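Local coordinates for uncharacterized protein MJ0754 (Methanocaldococcus jannaschii, PDB 3Q4N) that is of unknown function but forms a ferritin-like four-helix bundle that binds metal at a dinuclear centre, at the interface of chains A and B. Residues are numbered along the deposited sequence; one frame, centred on the assembly and turned at random. Chains: chain A/B, Uncharacterized protein MJ0754.

The interface of chains A and B. Residues chain A 164-170; chain B 16, 19, 86, 122-123, 126.
Chain B caps the start of a chain A helix with a carboxylate. B:Glu19, on helix 15-42, buries the most surface here, followed by A:Ser167. The B:Glu19 side chain is fully extended, with CG anti to the backbone N (chi1 173°), so its tip reaches the first turn of helix 168-176. There both oxygens take backbone N-H groups through their syn lone pairs. B:Glu19 OE1 accepts from A:Lys168 N at 2.7 Å. B:Glu19 OE2 accepts from A:Glu169 N at 3.0 Å. Both bonds are somewhat bent, near 140° at the hydrogen. The positive end of the helix dipole would probably favour the ionised form of the carboxylate. A:Ser167 is the N-cap residue. A:Ser167 OG, flanked by its own backbone N and carbonyl carbon (chi1 66°), accepts from A:Glu170 N at 3.0 Å. A:Ser167 CB packs on B:Glu19 CD at 3.7 Å. An alanine in place of B:Glu19 would remove both carboxylate bonds and would probably loosen the hold on this helix start. Lysines of chain B flank the cap. B:Lys126 NZ forms a loose salt bridge with A:Glu170 OE2 at 3.5 Å, the two side chains crossing obliquely. B:Lys122 NZ hydrogen-bonds the A:Tyr165 carbonyl O at 3.2 Å and lies over one face of the B:Trp123 ring, toward its rim. The patch recurs by two-fold symmetry and ties the two bundles together in the deposited dimer, which may not be the biological form.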
ATOM      1  N   GLN A 164       8.621   3.692   1.011  1.00 68.73           N
ATOM      2  CA  GLN A 164       7.982   2.369   1.047  1.00 69.15           C
ATOM      3  C   GLN A 164       6.756   2.260   0.137  1.00 69.06           C
ATOM      4  O   GLN A 164       6.512   1.199  -0.444  1.00 68.63           O
ATOM      5  CB  GLN A 164       7.582   1.983   2.478  1.00 69.40           C
ATOM      6  CG  GLN A 164       8.604   1.181   3.282  1.00 70.07           C
ATOM      7  CD  GLN A 164       8.514   1.511   4.766  1.00 71.34           C
ATOM      8  OE1 GLN A 164       8.614   2.684   5.155  1.00 69.36           O
ATOM      9  NE2 GLN A 164       8.310   0.482   5.604  1.00 72.06           N
ATOM     10  N   TYR A 165       5.996   3.351   0.020  1.00 69.35           N
ATOM     11  CA  TYR A 165       4.643   3.276  -0.534  1.00 69.83           C
ATOM     12  C   TYR A 165       4.479   4.021  -1.820  1.00 70.39           C
ATOM     13  O   TYR A 165       3.870   3.501  -2.743  1.00 70.51           O
ATOM     14  CB  TYR A 165       3.595   3.729   0.480  1.00 69.53           C
ATOM     15  CG  TYR A 165       3.643   2.920   1.755  1.00 69.99           C
ATOM     16  CD1 TYR A 165       2.957   1.713   1.867  1.00 69.03           C
ATOM     17  CD2 TYR A 165       4.413   3.352   2.847  1.00 70.17           C
ATOM     18  CE1 TYR A 165       3.015   0.972   3.034  1.00 70.33           C
ATOM     19  CE2 TYR A 165       4.480   2.618   4.014  1.00 70.18           C
ATOM     20  CZ  TYR A 165       3.779   1.436   4.105  1.00 71.00           C
ATOM     21  OH  TYR A 165       3.850   0.719   5.274  1.00 72.92           O
ATOM     22  N   ILE A 166       5.011   5.234  -1.886  1.00 71.05           N
ATOM     23  CA  ILE A 166       5.008   5.974  -3.131  1.00 72.03           C
ATOM     24  C   ILE A 166       6.123   5.412  -3.976  1.00 73.22           C
ATOM     25  O   ILE A 166       6.961   4.663  -3.471  1.00 73.68           O
ATOM     26  CB  ILE A 166       5.222   7.474  -2.906  1.00 71.96           C
ATOM     27  CG1 ILE A 166       6.568   7.751  -2.219  1.00 70.99           C
ATOM     28  CG2 ILE A 166       4.067   8.038  -2.093  1.00 72.53           C
ATOM     29  CD1 ILE A 166       6.884   9.215  -2.018  1.00 67.71           C
ATOM     30  N   SER A 167       6.132   5.753  -5.260  1.00 74.53           N
ATOM     31  CA  SER A 167       7.231   5.340  -6.132  1.00 75.76           C
ATOM     32  C   SER A 167       8.550   6.050  -5.781  1.00 76.67           C
ATOM     33  O   SER A 167       8.550   7.193  -5.293  1.00 76.75           O
ATOM     34  CB  SER A 167       6.880   5.591  -7.604  1.00 75.85           C
ATOM     35  OG  SER A 167       6.749   6.977  -7.894  1.00 75.64           O
ATOM     36  N   LYS A 168       9.664   5.363  -6.032  1.00 77.55           N
ATOM     37  CA  LYS A 168      10.995   5.964  -5.993  1.00 78.60           C
ATOM     38  C   LYS A 168      11.074   7.251  -6.818  1.00 79.18           C
ATOM     39  O   LYS A 168      11.764   8.192  -6.458  1.00 78.81           O
ATOM     40  CB  LYS A 168      12.003   4.971  -6.548  1.00 78.68           C
ATOM     41  CG  LYS A 168      13.452   5.236  -6.149  1.00 79.78           C
ATOM     42  CD  LYS A 168      13.897   4.283  -5.050  1.00 80.32           C
ATOM     43  CE  LYS A 168      14.290   2.953  -5.648  1.00 80.73           C
ATOM     44  NZ  LYS A 168      13.483   1.884  -5.037  1.00 81.11           N
ATOM     45  N   GLU A 169      10.359   7.265  -7.934  1.00 80.69           N
ATOM     46  CA  GLU A 169      10.361   8.381  -8.876  1.00 82.28           C
ATOM     47  C   GLU A 169       9.623   9.613  -8.396  1.00 82.56           C
ATOM     48  O   GLU A 169       9.985  10.725  -8.759  1.00 82.93           O
ATOM     49  CB  GLU A 169       9.751   7.930 -10.193  1.00 82.62           C
ATOM     50  CG  GLU A 169      10.785   7.483 -11.193  1.00 86.45           C
ATOM     51  CD  GLU A 169      11.464   8.670 -11.878  1.00 91.17           C
ATOM     52  OE1 GLU A 169      12.718   8.763 -11.802  1.00 92.47           O
ATOM     53  OE2 GLU A 169      10.734   9.506 -12.490  1.00 92.43           O
ATOM     54  N   GLU A 170       8.570   9.402  -7.612  1.00 83.10           N
ATOM     55  CA  GLU A 170       7.714  10.476  -7.109  1.00 83.23           C
ATOM     56  C   GLU A 170       8.317  11.013  -5.830  1.00 83.26           C
ATOM     57  O   GLU A 170       8.203  12.208  -5.538  1.00 83.28           O
ATOM     58  CB  GLU A 170       6.331   9.925  -6.808  1.00 83.46           C
ATOM     59  CG  GLU A 170       5.204  10.930  -6.767  1.00 84.31           C
ATOM     60  CD  GLU A 170       3.868  10.237  -6.537  1.00 86.36           C
ATOM     61  OE1 GLU A 170       3.057  10.763  -5.738  1.00 87.31           O
ATOM     62  OE2 GLU A 170       3.636   9.156  -7.145  1.00 86.31           O
TER
ATOM     63  N   GLU B  16       8.606   6.110 -14.053  1.00 79.18           N
ATOM     64  CA  GLU B  16       7.811   5.322 -13.104  1.00 79.37           C
ATOM     65  C   GLU B  16       7.075   4.159 -13.787  1.00 78.44           C
ATOM     66  O   GLU B  16       6.989   3.088 -13.204  1.00 78.90           O
ATOM     67  CB  GLU B  16       6.950   6.134 -12.095  1.00 79.79           C
ATOM     68  CG  GLU B  16       5.935   7.114 -12.661  1.00 84.33           C
ATOM     69  CD  GLU B  16       6.587   8.423 -13.175  1.00 90.44           C
ATOM     70  OE1 GLU B  16       7.533   8.356 -14.015  1.00 90.93           O
ATOM     71  OE2 GLU B  16       6.145   9.525 -12.743  1.00 92.46           O
ATOM     72  N   GLU B  19       9.732   1.796 -13.639  1.00 71.54           N
ATOM     73  CA  GLU B  19       9.878   1.411 -12.237  1.00 70.96           C
ATOM     74  C   GLU B  19       8.838   0.394 -11.775  1.00 70.42           C
ATOM     75  O   GLU B  19       9.160  -0.531 -11.024  1.00 70.33           O
ATOM     76  CB  GLU B  19       9.819   2.637 -11.339  1.00 70.76           C
ATOM     77  CG  GLU B  19       9.791   2.289  -9.868  1.00 71.98           C
ATOM     78  CD  GLU B  19       9.674   3.509  -8.951  1.00 75.30           C
ATOM     79  OE1 GLU B  19       9.378   3.258  -7.756  1.00 76.84           O
ATOM     80  OE2 GLU B  19       9.882   4.686  -9.401  1.00 73.80           O
ATOM     81  N   LYS B  86      12.991  -4.780  -0.128  1.00 79.59           N
ATOM     82  CA  LYS B  86      11.584  -4.686   0.201  1.00 79.79           C
ATOM     83  C   LYS B  86      10.952  -6.057   0.137  1.00 79.79           C
ATOM     84  O   LYS B  86      10.035  -6.367   0.891  1.00 79.67           O
ATOM     85  CB  LYS B  86      10.907  -3.753  -0.800  1.00 79.91           C
ATOM     86  CG  LYS B  86       9.393  -3.663  -0.696  1.00 80.91           C
ATOM     87  CD  LYS B  86       8.908  -2.273  -1.062  1.00 81.61           C
ATOM     88  CE  LYS B  86       7.644  -2.342  -1.903  1.00 82.18           C
ATOM     89  NZ  LYS B  86       7.639  -1.252  -2.935  1.00 82.29           N
ATOM     90  N   LYS B 122      -2.708   0.672  -7.936  1.00 65.68           N
ATOM     91  CA  LYS B 122      -1.712   1.729  -7.750  1.00 65.31           C
ATOM     92  C   LYS B 122      -0.937   1.997  -9.036  1.00 65.22           C
ATOM     93  O   LYS B 122      -0.848   3.145  -9.477  1.00 65.26           O
ATOM     94  CB  LYS B 122      -0.773   1.324  -6.612  1.00 65.39           C
ATOM     95  CG  LYS B 122       0.493   2.129  -6.408  1.00 64.84           C
ATOM     96  CD  LYS B 122       1.381   1.336  -5.448  1.00 65.53           C
ATOM     97  CE  LYS B 122       2.516   2.153  -4.854  1.00 65.99           C
ATOM     98  NZ  LYS B 122       3.809   2.170  -5.650  1.00 65.49           N
ATOM     99  N   TRP B 123      -0.422   0.931  -9.653  1.00 65.09           N
ATOM    100  CA  TRP B 123       0.383   1.031 -10.879  1.00 65.33           C
ATOM    101  C   TRP B 123      -0.375   1.332 -12.180  1.00 66.08           C
ATOM    102  O   TRP B 123       0.094   2.117 -13.014  1.00 65.88           O
ATOM    103  CB  TRP B 123       1.244  -0.212 -11.062  1.00 64.62           C
ATOM    104  CG  TRP B 123       2.394  -0.317 -10.099  1.00 63.90           C
ATOM    105  CD1 TRP B 123       2.636  -1.339  -9.213  1.00 63.75           C
ATOM    106  CD2 TRP B 123       3.466   0.619  -9.929  1.00 62.38           C
ATOM    107  NE1 TRP B 123       3.784  -1.088  -8.500  1.00 63.07           N
ATOM    108  CE2 TRP B 123       4.311   0.107  -8.916  1.00 62.22           C
ATOM    109  CE3 TRP B 123       3.792   1.842 -10.530  1.00 61.29           C
ATOM    110  CZ2 TRP B 123       5.456   0.777  -8.491  1.00 61.45           C
ATOM    111  CZ3 TRP B 123       4.934   2.506 -10.107  1.00 61.39           C
ATOM    112  CH2 TRP B 123       5.750   1.974  -9.099  1.00 61.70           C
ATOM    113  N   LYS B 126      -1.075   4.917 -12.447  1.00 75.59           N
ATOM    114  CA  LYS B 126       0.082   5.702 -12.821  1.00 77.08           C
ATOM    115  C   LYS B 126       0.525   5.527 -14.286  1.00 77.97           C
ATOM    116  O   LYS B 126       1.702   5.760 -14.586  1.00 78.23           O
ATOM    117  CB  LYS B 126       1.248   5.359 -11.902  1.00 77.28           C
ATOM    118  CG  LYS B 126       1.235   6.062 -10.566  1.00 78.63           C
ATOM    119  CD  LYS B 126       2.610   6.699 -10.322  1.00 81.82           C
ATOM    120  CE  LYS B 126       3.234   6.182  -9.044  1.00 83.05           C
ATOM    121  NZ  LYS B 126       2.192   6.033  -7.985  1.00 84.98           N
TER